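Local coordinates for protein glycoside hydrolase YxiA (Bacillus licheniformis, PDB 3LV4) that probably hydrolyses glycosidic bonds in arabinan, as a calcium-binding member of glycoside hydrolase family 43, at residues V322-M327 with A341-E346. Residues are numbered along the deposited sequence; the frame is centred on the assembly and turned at random.
Sequences VHQLLM and AGEKLE
The side-chain amide of Gln324 sits obliquely above and to one side of the Glu343 carboxylate, the planes 48° apart. The two chains run past one another in opposing senses, Gln324 CD coming within 4.0 Å of Glu343 O and Gln324 CB within 3.8 Å of Glu343 OE2. The two carboxylate oxygens serve different backbones, OE1 directly and OE2 through a water. Glu343 OE1 accepts the N-H of Ala341 (2.9 Å from Ala341 N) through its syn lone pair, in a nearly straight bond that pins the acid to its own loop. Glu343 OE2 accepts a hydrogen bond from a water 2.8 Å away, and the same water accepts the N-H of Gln324 across 2.8 Å from Gln324 N. With CG of Glu343 between its backbone N and carbonyl carbon (chi1 78°) and a bend at chi2, the carboxylate folds back to reach both. A glutamate fits because it offers two acceptors on one rigid group; a leucine in its place would probably leave the water and the Ala341 N-H without their acceptor and let the turn around Gly342 move more freely. The long, extended Gln324 (CG anti to N, chi1 -173°) brings a polar group to the loop, where the carbonyl O of Glu343 accepts a hydrogen bond from Lys302 NZ. Farther along, the contact becomes apolar: Leu326 CD2 meets Leu345 CD2 at 4.0 Å, and both branched leucines also touch Val412. Strands 285-296, 303-310, 319-327 and 333-335 form a four-stranded antiparallel sheet, consistent with a blade of the five-bladed beta-propeller of family 43. Loop 341-346 fills the seam between that blade and strand 407-418 of the C-terminal lipocalin-like beta domain, a contact between domains, away from the catalytic and calcium sites.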
loop_
_atom_site.group_PDB
_atom_site.type_symbol
_atom_site.label_atom_id
_atom_site.label_comp_id
_atom_site.label_asym_id
_atom_site.label_seq_id
_atom_site.Cartn_x
_atom_site.Cartn_y
_atom_site.Cartn_z
ATOM N N VAL A 322 6.794 5.105 -6.899
ATOM C CA VAL A 322 6.400 6.093 -5.909
ATOM C C VAL A 322 5.455 7.079 -6.573
ATOM O O VAL A 322 5.813 7.672 -7.590
ATOM C CB VAL A 322 7.631 6.867 -5.376
ATOM C CG1 VAL A 322 7.211 7.916 -4.341
ATOM C CG2 VAL A 322 8.643 5.897 -4.775
ATOM N N HIS A 323 4.251 7.240 -6.014
ATOM C CA HIS A 323 3.310 8.268 -6.484
ATOM C C HIS A 323 2.934 9.202 -5.353
ATOM O O HIS A 323 2.667 8.758 -4.236
ATOM C CB HIS A 323 2.018 7.654 -7.052
ATOM C CG HIS A 323 2.197 6.960 -8.369
ATOM N ND1 HIS A 323 1.333 7.140 -9.428
ATOM C CD2 HIS A 323 3.142 6.085 -8.792
ATOM C CE1 HIS A 323 1.734 6.397 -10.449
ATOM N NE2 HIS A 323 2.825 5.749 -10.090
ATOM N N GLN A 324 2.890 10.497 -5.650
ATOM C CA GLN A 324 2.423 11.465 -4.679
ATOM C C GLN A 324 0.960 11.207 -4.326
ATOM O O GLN A 324 0.154 10.866 -5.197
ATOM C CB GLN A 324 2.610 12.886 -5.218
ATOM C CG GLN A 324 2.296 13.953 -4.213
ATOM C CD GLN A 324 2.890 15.305 -4.570
ATOM O OE1 GLN A 324 3.459 15.509 -5.658
ATOM N NE2 GLN A 324 2.760 16.239 -3.658
ATOM N N LEU A 325 0.629 11.348 -3.044
ATOM C CA LEU A 325 -0.754 11.283 -2.579
ATOM C C LEU A 325 -1.282 12.685 -2.334
ATOM O O LEU A 325 -0.632 13.494 -1.663
ATOM C CB LEU A 325 -0.852 10.479 -1.275
ATOM C CG LEU A 325 -0.660 8.962 -1.351
ATOM C CD1 LEU A 325 -0.388 8.379 0.043
ATOM C CD2 LEU A 325 -1.877 8.298 -1.992
ATOM N N LEU A 326 -2.468 12.963 -2.867
ATOM C CA LEU A 326 -3.116 14.254 -2.691
ATOM C C LEU A 326 -4.325 14.032 -1.792
ATOM O O LEU A 326 -4.718 12.892 -1.558
ATOM C CB LEU A 326 -3.536 14.824 -4.051
ATOM C CG LEU A 326 -2.429 14.754 -5.115
ATOM C CD1 LEU A 326 -2.932 15.155 -6.496
ATOM C CD2 LEU A 326 -1.225 15.608 -4.708
HETATM N N MSE A 327 -4.895 15.101 -1.260
HETATM C CA MSE A 327 -6.025 14.962 -0.338
HETATM C C MSE A 327 -7.246 15.697 -0.878
HETATM O O MSE A 327 -7.201 16.912 -1.101
HETATM C CB MSE A 327 -5.659 15.502 1.042
HETATM C CG MSE A 327 -6.655 15.160 2.128
HETATM SE SE MSE A 327 -6.713 13.236 2.548
HETATM C CE MSE A 327 -5.118 13.079 3.692
ATOM N N ALA A 341 7.998 12.889 -9.695
ATOM C CA ALA A 341 9.135 13.469 -10.400
ATOM C C ALA A 341 9.521 14.828 -9.820
ATOM O O ALA A 341 10.141 15.651 -10.500
ATOM C CB ALA A 341 8.830 13.593 -11.880
ATOM N N GLY A 342 9.155 15.063 -8.565
ATOM C CA GLY A 342 9.504 16.308 -7.901
ATOM C C GLY A 342 8.426 17.376 -7.974
ATOM O O GLY A 342 8.620 18.497 -7.499
ATOM N N GLU A 343 7.290 17.036 -8.572
ATOM C CA GLU A 343 6.220 18.010 -8.783
ATOM C C GLU A 343 5.538 18.378 -7.471
ATOM O O GLU A 343 5.568 17.618 -6.504
ATOM C CB GLU A 343 5.180 17.472 -9.782
ATOM C CG GLU A 343 4.188 16.462 -9.197
ATOM C CD GLU A 343 4.754 15.058 -9.055
ATOM O OE1 GLU A 343 5.868 14.795 -9.560
ATOM O OE2 GLU A 343 4.075 14.212 -8.432
ATOM N N LYS A 344 4.923 19.551 -7.438
ATOM C CA LYS A 344 4.185 19.961 -6.253
ATOM C C LYS A 344 2.860 20.587 -6.646
ATOM O O LYS A 344 2.681 21.015 -7.786
ATOM C CB LYS A 344 5.004 20.940 -5.410
ATOM C CG LYS A 344 5.284 22.255 -6.093
ATOM C CD LYS A 344 6.183 23.117 -5.222
ATOM C CE LYS A 344 6.431 24.474 -5.855
ATOM N NZ LYS A 344 7.294 25.343 -4.995
ATOM N N LEU A 345 1.933 20.620 -5.694
ATOM C CA LEU A 345 0.633 21.235 -5.911
ATOM C C LEU A 345 0.800 22.716 -6.199
ATOM O O LEU A 345 1.658 23.378 -5.613
ATOM C CB LEU A 345 -0.271 21.029 -4.696
ATOM C CG LEU A 345 -0.877 19.629 -4.586
ATOM C CD1 LEU A 345 -1.509 19.427 -3.223
ATOM C CD2 LEU A 345 -1.894 19.415 -5.696
ATOM N N GLU A 346 -0.026 23.217 -7.108
ATOM C CA GLU A 346 -0.003 24.610 -7.524
ATOM C C GLU A 346 -1.424 25.118 -7.711
ATOM O O GLU A 346 -2.378 24.337 -7.766
ATOM C CB GLU A 346 0.710 24.743 -8.866
ATOM C CG GLU A 346 2.095 24.140 -8.942
ATOM C CD GLU A 346 2.572 24.034 -10.381
ATOM O OE1 GLU A 346 1.900 23.347 -11.185
ATOM O OE2 GLU A 346 3.607 24.642 -10.713
HETATM O O HOH W 1 3.544 11.497 -8.179
#